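Local coordinates for protein factor essential for expression of methicillin resistance (Staphylococcus aureus, PDB 1LRZ) that adds glycines 2 and 3 of the pentaglycine interpeptide bridge of staphylococcal peptidoglycan, using glycyl-tRNA as the donor, at residues Asp359-Thr371 with Val380-Tyr393. Numbering follows the deposited sequence.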
ATOM      1  N   ASP A 359     -10.070   7.968   2.545  1.00 14.71           N
ATOM      2  CA  ASP A 359     -11.002   7.371   1.589  1.00 17.92           C
ATOM      3  C   ASP A 359     -10.433   6.551   0.437  1.00 17.39           C
ATOM      4  O   ASP A 359     -11.156   6.223  -0.509  1.00 15.52           O
ATOM      5  CB  ASP A 359     -11.883   8.473   1.003  1.00 20.72           C
ATOM      6  CG  ASP A 359     -12.604   9.272   2.073  1.00 23.83           C
ATOM      7  OD1 ASP A 359     -13.146   8.648   3.010  1.00 26.75           O
ATOM      8  OD2 ASP A 359     -12.634  10.514   1.963  1.00 25.61           O
ATOM      9  N   ARG A 360      -9.158   6.211   0.514  1.00 14.39           N
ATOM     10  CA  ARG A 360      -8.529   5.449  -0.558  1.00 14.68           C
ATOM     11  C   ARG A 360      -7.555   4.432   0.013  1.00 14.77           C
ATOM     12  O   ARG A 360      -6.714   4.772   0.840  1.00 16.43           O
ATOM     13  CB  ARG A 360      -7.810   6.419  -1.488  1.00 13.41           C
ATOM     14  CG  ARG A 360      -6.947   5.797  -2.575  1.00 13.92           C
ATOM     15  CD  ARG A 360      -6.525   6.910  -3.540  1.00 15.01           C
ATOM     16  NE  ARG A 360      -5.358   6.580  -4.351  1.00 13.69           N
ATOM     17  CZ  ARG A 360      -5.338   6.586  -5.681  1.00 15.21           C
ATOM     18  NH1 ARG A 360      -6.437   6.890  -6.371  1.00 12.24           N
ATOM     19  NH2 ARG A 360      -4.198   6.340  -6.324  1.00 14.68           N
ATOM     20  N   TYR A 361      -7.682   3.184  -0.422  1.00 13.26           N
ATOM     21  CA  TYR A 361      -6.814   2.118   0.046  1.00 14.76           C
ATOM     22  C   TYR A 361      -6.095   1.585  -1.193  1.00 14.67           C
ATOM     23  O   TYR A 361      -6.701   0.962  -2.065  1.00 13.21           O
ATOM     24  CB  TYR A 361      -7.643   1.019   0.710  1.00 14.34           C
ATOM     25  CG  TYR A 361      -6.807  -0.034   1.398  1.00 15.80           C
ATOM     26  CD1 TYR A 361      -6.308   0.172   2.686  1.00 14.61           C
ATOM     27  CD2 TYR A 361      -6.510  -1.237   0.758  1.00 15.00           C
ATOM     28  CE1 TYR A 361      -5.534  -0.798   3.319  1.00 14.19           C
ATOM     29  CE2 TYR A 361      -5.736  -2.213   1.376  1.00 15.03           C
ATOM     30  CZ  TYR A 361      -5.254  -1.988   2.655  1.00 17.92           C
ATOM     31  OH  TYR A 361      -4.491  -2.960   3.253  1.00 18.20           O
ATOM     32  N   ASN A 362      -4.797   1.839  -1.254  1.00 13.52           N
ATOM     33  CA  ASN A 362      -3.984   1.472  -2.400  1.00 13.37           C
ATOM     34  C   ASN A 362      -3.208   0.160  -2.232  1.00 14.00           C
ATOM     35  O   ASN A 362      -2.217   0.126  -1.504  1.00 13.06           O
ATOM     36  CB  ASN A 362      -3.007   2.623  -2.667  1.00 13.60           C
ATOM     37  CG  ASN A 362      -2.535   2.672  -4.100  1.00 16.95           C
ATOM     38  OD1 ASN A 362      -2.511   1.655  -4.783  1.00 15.18           O
ATOM     39  ND2 ASN A 362      -2.138   3.866  -4.560  1.00  9.80           N
ATOM     40  N   PHE A 363      -3.653  -0.905  -2.907  1.00 13.68           N
ATOM     41  CA  PHE A 363      -2.958  -2.196  -2.850  1.00 15.10           C
ATOM     42  C   PHE A 363      -1.641  -2.043  -3.611  1.00 15.33           C
ATOM     43  O   PHE A 363      -0.796  -2.942  -3.643  1.00 13.95           O
ATOM     44  CB  PHE A 363      -3.805  -3.313  -3.482  1.00  9.69           C
ATOM     45  CG  PHE A 363      -4.911  -3.805  -2.592  1.00 15.97           C
ATOM     46  CD1 PHE A 363      -6.225  -3.380  -2.784  1.00 12.37           C
ATOM     47  CD2 PHE A 363      -4.634  -4.691  -1.546  1.00 15.56           C
ATOM     48  CE1 PHE A 363      -7.255  -3.831  -1.941  1.00 16.03           C
ATOM     49  CE2 PHE A 363      -5.663  -5.149  -0.697  1.00 18.30           C
ATOM     50  CZ  PHE A 363      -6.970  -4.721  -0.894  1.00 12.85           C
ATOM     51  N   TYR A 364      -1.499  -0.878  -4.229  1.00 15.59           N
ATOM     52  CA  TYR A 364      -0.316  -0.491  -4.984  1.00 15.67           C
ATOM     53  C   TYR A 364       0.015  -1.262  -6.274  1.00 17.07           C
ATOM     54  O   TYR A 364      -0.874  -1.707  -6.997  1.00 16.07           O
ATOM     55  CB  TYR A 364       0.913  -0.441  -4.052  1.00 15.90           C
ATOM     56  CG  TYR A 364       1.815   0.764  -4.302  1.00 19.67           C
ATOM     57  CD1 TYR A 364       1.270   2.055  -4.405  1.00 19.88           C
ATOM     58  CD2 TYR A 364       3.198   0.623  -4.426  1.00 20.15           C
ATOM     59  CE1 TYR A 364       2.074   3.164  -4.623  1.00 19.24           C
ATOM     60  CE2 TYR A 364       4.022   1.741  -4.651  1.00 19.27           C
ATOM     61  CZ  TYR A 364       3.449   3.004  -4.746  1.00 21.90           C
ATOM     62  OH  TYR A 364       4.235   4.115  -4.961  1.00 20.51           O
ATOM     63  N   GLY A 365       1.307  -1.405  -6.545  1.00 16.23           N
ATOM     64  CA  GLY A 365       1.772  -1.996  -7.786  1.00 18.11           C
ATOM     65  C   GLY A 365       1.357  -3.329  -8.375  1.00 17.16           C
ATOM     66  O   GLY A 365       1.324  -4.339  -7.680  1.00 20.09           O
ATOM     67  N   VAL A 366       1.010  -3.311  -9.664  1.00 15.82           N
ATOM     68  CA  VAL A 366       0.718  -4.541 -10.408  1.00 16.72           C
ATOM     69  C   VAL A 366       1.484  -4.341 -11.720  1.00 19.12           C
ATOM     70  O   VAL A 366       1.678  -3.199 -12.163  1.00 17.02           O
ATOM     71  CB  VAL A 366      -0.808  -4.785 -10.676  1.00 18.17           C
ATOM     72  CG1 VAL A 366      -1.562  -4.864  -9.342  1.00 14.97           C
ATOM     73  CG2 VAL A 366      -1.383  -3.703 -11.573  1.00 15.12           C
ATOM     74  N   SER A 367       1.928  -5.434 -12.334  1.00 17.53           N
ATOM     75  CA  SER A 367       2.729  -5.349 -13.556  1.00 19.62           C
ATOM     76  C   SER A 367       2.055  -4.674 -14.746  1.00 19.23           C
ATOM     77  O   SER A 367       2.727  -4.052 -15.568  1.00 19.49           O
ATOM     78  CB  SER A 367       3.187  -6.748 -13.982  1.00 19.65           C
ATOM     79  OG  SER A 367       2.076  -7.517 -14.412  1.00 20.80           O
ATOM     80  N   GLY A 368       0.739  -4.790 -14.846  1.00 18.27           N
ATOM     81  CA  GLY A 368       0.058  -4.189 -15.981  1.00 20.92           C
ATOM     82  C   GLY A 368      -0.076  -5.197 -17.116  1.00 20.76           C
ATOM     83  O   GLY A 368      -0.708  -4.919 -18.134  1.00 19.71           O
ATOM     84  N   LYS A 369       0.525  -6.370 -16.937  1.00 20.81           N
ATOM     85  CA  LYS A 369       0.453  -7.444 -17.930  1.00 27.74           C
ATOM     86  C   LYS A 369      -0.598  -8.397 -17.363  1.00 31.92           C
ATOM     87  O   LYS A 369      -0.277  -9.304 -16.587  1.00 35.47           O
ATOM     88  CB  LYS A 369       1.791  -8.180 -18.038  1.00 28.00           C
ATOM     89  CG  LYS A 369       2.989  -7.326 -18.431  1.00 33.59           C
ATOM     90  CD  LYS A 369       4.263  -8.169 -18.378  1.00 39.61           C
ATOM     91  CE  LYS A 369       5.519  -7.356 -18.661  1.00 44.18           C
ATOM     92  NZ  LYS A 369       6.758  -8.193 -18.484  1.00 46.70           N
ATOM     93  N   PHE A 370      -1.851  -8.192 -17.731  1.00 30.82           N
ATOM     94  CA  PHE A 370      -2.905  -9.025 -17.195  1.00 32.12           C
ATOM     95  C   PHE A 370      -3.061 -10.364 -17.923  1.00 34.44           C
ATOM     96  O   PHE A 370      -4.037 -10.600 -18.629  1.00 35.58           O
ATOM     97  CB  PHE A 370      -4.222  -8.233 -17.172  1.00 28.26           C
ATOM     98  CG  PHE A 370      -4.148  -6.974 -16.342  1.00 25.85           C
ATOM     99  CD1 PHE A 370      -3.662  -5.787 -16.889  1.00 25.45           C
ATOM    100  CD2 PHE A 370      -4.513  -6.987 -14.999  1.00 24.23           C
ATOM    101  CE1 PHE A 370      -3.534  -4.634 -16.112  1.00 19.53           C
ATOM    102  CE2 PHE A 370      -4.388  -5.836 -14.205  1.00 22.60           C
ATOM    103  CZ  PHE A 370      -3.899  -4.662 -14.763  1.00 21.58           C
ATOM    104  N   THR A 371      -2.075 -11.233 -17.739  1.00 36.11           N
ATOM    105  CA  THR A 371      -2.081 -12.561 -18.345  1.00 38.16           C
ATOM    106  C   THR A 371      -1.981 -13.611 -17.241  1.00 38.24           C
ATOM    107  O   THR A 371      -1.492 -13.332 -16.141  1.00 35.23           O
ATOM    108  CB  THR A 371      -0.889 -12.747 -19.300  1.00 38.16           C
ATOM    109  OG1 THR A 371       0.331 -12.577 -18.570  1.00 39.92           O
ATOM    110  CG2 THR A 371      -0.944 -11.721 -20.438  1.00 36.90           C
ATOM    111  N   VAL A 380      -2.484 -10.422  -8.297  1.00 18.66           N
ATOM    112  CA  VAL A 380      -3.533  -9.643  -8.945  1.00 20.33           C
ATOM    113  C   VAL A 380      -4.921 -10.214  -8.657  1.00 19.37           C
ATOM    114  O   VAL A 380      -5.873  -9.458  -8.449  1.00 17.03           O
ATOM    115  CB  VAL A 380      -3.289  -9.545 -10.481  1.00 21.26           C
ATOM    116  CG1 VAL A 380      -4.485  -8.868 -11.175  1.00 20.54           C
ATOM    117  CG2 VAL A 380      -2.014  -8.719 -10.745  1.00 20.03           C
ATOM    118  N   LYS A 381      -5.035 -11.540  -8.632  1.00 16.65           N
ATOM    119  CA  LYS A 381      -6.319 -12.189  -8.336  1.00 20.46           C
ATOM    120  C   LYS A 381      -6.726 -11.866  -6.893  1.00 19.16           C
ATOM    121  O   LYS A 381      -7.905 -11.671  -6.578  1.00 20.48           O
ATOM    122  CB  LYS A 381      -6.200 -13.715  -8.510  1.00 21.76           C
ATOM    123  CG  LYS A 381      -6.036 -14.174  -9.948  1.00 28.43           C
ATOM    124  CD  LYS A 381      -5.901 -15.696 -10.041  1.00 32.87           C
ATOM    125  CE  LYS A 381      -5.795 -16.155 -11.501  1.00 36.68           C
ATOM    126  NZ  LYS A 381      -5.698 -17.651 -11.625  1.00 41.68           N
ATOM    127  N   PHE A 382      -5.735 -11.815  -6.015  1.00 17.78           N
ATOM    128  CA  PHE A 382      -5.985 -11.514  -4.612  1.00 19.78           C
ATOM    129  C   PHE A 382      -6.534 -10.086  -4.485  1.00 18.37           C
ATOM    130  O   PHE A 382      -7.565  -9.861  -3.848  1.00 17.38           O
ATOM    131  CB  PHE A 382      -4.682 -11.708  -3.831  1.00 23.37           C
ATOM    132  CG  PHE A 382      -4.740 -11.281  -2.388  1.00 26.77           C
ATOM    133  CD1 PHE A 382      -4.316 -10.006  -2.009  1.00 28.43           C
ATOM    134  CD2 PHE A 382      -5.142 -12.175  -1.398  1.00 26.44           C
ATOM    135  CE1 PHE A 382      -4.284  -9.627  -0.655  1.00 27.49           C
ATOM    136  CE2 PHE A 382      -5.117 -11.808  -0.042  1.00 29.35           C
ATOM    137  CZ  PHE A 382      -4.687 -10.537   0.328  1.00 27.76           C
ATOM    138  N   LYS A 383      -5.868  -9.132  -5.125  1.00 18.56           N
ATOM    139  CA  LYS A 383      -6.300  -7.739  -5.078  1.00 15.62           C
ATOM    140  C   LYS A 383      -7.683  -7.586  -5.718  1.00 18.56           C
ATOM    141  O   LYS A 383      -8.555  -6.874  -5.198  1.00 17.90           O
ATOM    142  CB  LYS A 383      -5.247  -6.867  -5.769  1.00 16.59           C
ATOM    143  CG  LYS A 383      -3.911  -6.914  -5.014  1.00 12.29           C
ATOM    144  CD  LYS A 383      -2.799  -6.095  -5.649  1.00 18.18           C
ATOM    145  CE  LYS A 383      -1.534  -6.228  -4.784  1.00 18.24           C
ATOM    146  NZ  LYS A 383      -0.383  -5.400  -5.235  1.00 25.14           N
ATOM    147  N   LYS A 384      -7.889  -8.290  -6.826  1.00 16.84           N
ATOM    148  CA  LYS A 384      -9.163  -8.274  -7.539  1.00 16.73           C
ATOM    149  C   LYS A 384     -10.314  -8.672  -6.612  1.00 16.94           C
ATOM    150  O   LYS A 384     -11.400  -8.075  -6.652  1.00 15.76           O
ATOM    151  CB  LYS A 384      -9.095  -9.247  -8.725  1.00 18.32           C
ATOM    152  CG  LYS A 384     -10.358  -9.316  -9.562  1.00 16.35           C
ATOM    153  CD  LYS A 384     -10.210 -10.364 -10.643  1.00 20.05           C
ATOM    154  CE  LYS A 384     -11.518 -10.576 -11.391  1.00 21.65           C
ATOM    155  NZ  LYS A 384     -11.334 -11.569 -12.489  1.00 31.44           N
ATOM    156  N   GLY A 385     -10.054  -9.669  -5.769  1.00 14.21           N
ATOM    157  CA  GLY A 385     -11.059 -10.166  -4.846  1.00 14.67           C
ATOM    158  C   GLY A 385     -11.585  -9.162  -3.830  1.00 19.68           C
ATOM    159  O   GLY A 385     -12.645  -9.395  -3.239  1.00 15.68           O
ATOM    160  N   TYR A 386     -10.861  -8.057  -3.623  1.00 14.53           N
ATOM    161  CA  TYR A 386     -11.274  -7.020  -2.677  1.00 14.71           C
ATOM    162  C   TYR A 386     -12.149  -5.952  -3.337  1.00 16.20           C
ATOM    163  O   TYR A 386     -12.545  -4.977  -2.693  1.00 17.76           O
ATOM    164  CB  TYR A 386     -10.039  -6.348  -2.053  1.00 14.08           C
ATOM    165  CG  TYR A 386      -9.416  -7.137  -0.924  1.00 15.72           C
ATOM    166  CD1 TYR A 386      -9.877  -7.006   0.387  1.00 13.05           C
ATOM    167  CD2 TYR A 386      -8.379  -8.036  -1.170  1.00 17.16           C
ATOM    168  CE1 TYR A 386      -9.308  -7.757   1.430  1.00 16.32           C
ATOM    169  CE2 TYR A 386      -7.811  -8.793  -0.141  1.00 13.89           C
ATOM    170  CZ  TYR A 386      -8.274  -8.651   1.153  1.00 18.16           C
ATOM    171  OH  TYR A 386      -7.692  -9.401   2.170  1.00 19.00           O
ATOM    172  N   ASN A 387     -12.437  -6.144  -4.618  1.00 14.51           N
ATOM    173  CA  ASN A 387     -13.245  -5.216  -5.406  1.00 15.89           C
ATOM    174  C   ASN A 387     -12.472  -3.949  -5.745  1.00 14.83           C
ATOM    175  O   ASN A 387     -13.066  -2.899  -5.929  1.00 18.13           O
ATOM    176  CB  ASN A 387     -14.544  -4.809  -4.681  1.00 14.18           C
ATOM    177  CG  ASN A 387     -15.578  -4.224  -5.639  1.00 16.12           C
ATOM    178  OD1 ASN A 387     -16.308  -3.293  -5.304  1.00 22.94           O
ATOM    179  ND2 ASN A 387     -15.645  -4.778  -6.836  1.00 13.65           N
ATOM    180  N   ALA A 388     -11.153  -4.044  -5.815  1.00 14.72           N
ATOM    181  CA  ALA A 388     -10.339  -2.892  -6.160  1.00 13.85           C
ATOM    182  C   ALA A 388     -10.454  -2.683  -7.665  1.00 15.55           C
ATOM    183  O   ALA A 388     -10.994  -3.539  -8.368  1.00 13.51           O
ATOM    184  CB  ALA A 388      -8.893  -3.153  -5.790  1.00 11.66           C
ATOM    185  N   GLU A 389      -9.981  -1.542  -8.162  1.00 12.08           N
ATOM    186  CA  GLU A 389      -9.998  -1.303  -9.608  1.00 16.22           C
ATOM    187  C   GLU A 389      -8.562  -0.966 -10.013  1.00 14.09           C
ATOM    188  O   GLU A 389      -7.739  -0.690  -9.148  1.00 16.35           O
ATOM    189  CB  GLU A 389     -10.945  -0.144  -9.971  1.00 19.88           C
ATOM    190  CG  GLU A 389     -10.319   1.220  -9.881  1.00 28.75           C
ATOM    191  CD  GLU A 389     -11.285   2.354 -10.229  1.00 36.28           C
ATOM    192  OE1 GLU A 389     -11.920   2.313 -11.315  1.00 36.41           O
ATOM    193  OE2 GLU A 389     -11.392   3.290  -9.407  1.00 33.87           O
ATOM    194  N   ILE A 390      -8.240  -0.992 -11.304  1.00 13.05           N
ATOM    195  CA  ILE A 390      -6.872  -0.658 -11.708  1.00 12.69           C
ATOM    196  C   ILE A 390      -6.764   0.798 -12.186  1.00 15.97           C
ATOM    197  O   ILE A 390      -7.618   1.287 -12.930  1.00 12.92           O
ATOM    198  CB  ILE A 390      -6.366  -1.544 -12.876  1.00 13.98           C
ATOM    199  CG1 ILE A 390      -6.357  -3.028 -12.470  1.00 12.28           C
ATOM    200  CG2 ILE A 390      -4.957  -1.096 -13.288  1.00 14.91           C
ATOM    201  CD1 ILE A 390      -5.465  -3.350 -11.282  1.00  9.77           C
ATOM    202  N   ILE A 391      -5.725   1.495 -11.744  1.00 13.51           N
ATOM    203  CA  ILE A 391      -5.516   2.853 -12.218  1.00 16.47           C
ATOM    204  C   ILE A 391      -4.169   2.861 -12.937  1.00 16.43           C
ATOM    205  O   ILE A 391      -3.152   2.453 -12.372  1.00 15.27           O
ATOM    206  CB  ILE A 391      -5.489   3.901 -11.079  1.00 18.43           C
ATOM    207  CG1 ILE A 391      -6.843   3.911 -10.357  1.00 17.69           C
ATOM    208  CG2 ILE A 391      -5.187   5.316 -11.673  1.00 11.85           C
ATOM    209  CD1 ILE A 391      -6.907   4.884  -9.170  1.00 19.55           C
ATOM    210  N   GLU A 392      -4.185   3.271 -14.201  1.00 14.79           N
ATOM    211  CA  GLU A 392      -2.961   3.365 -14.991  1.00 14.41           C
ATOM    212  C   GLU A 392      -2.590   4.837 -15.040  1.00 14.75           C
ATOM    213  O   GLU A 392      -3.433   5.676 -15.390  1.00 16.62           O
ATOM    214  CB  GLU A 392      -3.184   2.847 -16.417  1.00 13.74           C
ATOM    215  CG  GLU A 392      -1.957   3.040 -17.328  1.00 16.86           C
ATOM    216  CD  GLU A 392      -2.197   2.544 -18.751  1.00 22.00           C
ATOM    217  OE1 GLU A 392      -1.272   2.657 -19.599  1.00 18.63           O
ATOM    218  OE2 GLU A 392      -3.309   2.034 -19.024  1.00 18.96           O
ATOM    219  N   TYR A 393      -1.344   5.151 -14.691  1.00 13.51           N
ATOM    220  CA  TYR A 393      -0.887   6.532 -14.684  1.00 15.16           C
ATOM    221  C   TYR A 393      -0.201   6.925 -15.997  1.00 16.87           C
ATOM    222  O   TYR A 393       0.162   6.066 -16.798  1.00 14.74           O
ATOM    223  CB  TYR A 393       0.046   6.767 -13.492  1.00 15.57           C
ATOM    224  CG  TYR A 393      -0.618   6.447 -12.171  1.00 16.81           C
ATOM    225  CD1 TYR A 393      -0.399   5.221 -11.544  1.00 18.26           C
ATOM    226  CD2 TYR A 393      -1.530   7.333 -11.592  1.00 15.06           C
ATOM    227  CE1 TYR A 393      -1.064   4.869 -10.377  1.00 20.99           C
ATOM    228  CE2 TYR A 393      -2.215   6.994 -10.418  1.00 18.89           C
ATOM    229  CZ  TYR A 393      -1.975   5.756  -9.814  1.00 19.33           C
ATOM    230  OH  TYR A 393      -2.617   5.407  -8.647  1.00 17.47           O
TER
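Phe363 and Lys383 run alongside each other, pointing opposite ways, and between them they bury the most surface here. Phe363 CB packs on Lys383 CD at 3.7 Å. The lysine chain is fully extended beyond CG, which carries its amino group past Phe363 CB to the backbone carbonyls of Phe363 and Gly365. There Lys383 NZ donates to Phe363 O at 3.0 Å, from above the carbonyl plane (44° out of it). A weaker bond runs from Lys383 NZ to Gly365 O at 3.2 Å. One ammonium of a buried lysine thus holds two carbonyls two residues apart.

The far end of the Phe363 ring lies against Tyr386. Phe363 CG is anti to its own carbonyl carbon (chi1 -78°), and the ring is directed at Tyr386. Phe363 CZ sits over one face of the Tyr386 ring, toward the rim, 3.4 Å from Tyr386 CG. The two rings are oblique, with planes at 40°. Ala388 CB touches Phe363 CD1, and Gln346 of helix 341-355 also contacts both aromatic residues.

Val366 continues the apolar seam. Its CG1 reaches Lys383 CD and Val380 CG2, while its CG2 meets Ile390 CD1 tip to tip at 4.1 Å. Phe370 closes this end, with CZ 3.7 Å from Ile390 CG1.

At the other end, Arg360 NH2 makes a weak, bent bond to Tyr393 OH, at the guanidinium edge. The stronger partner of Arg360 is Glu324, through NE.

Asn387, with positive phi, ends the helix in a Schellman motif, and the chain turns into strand 389-393. Strands 360-365 and 389-393 run the same way, with antiparallel strand 157-162 between them. Their connection is a beta-alpha-beta crossover, consistent with the GNAT-like (acetyltransferase) fold of the FemABX family.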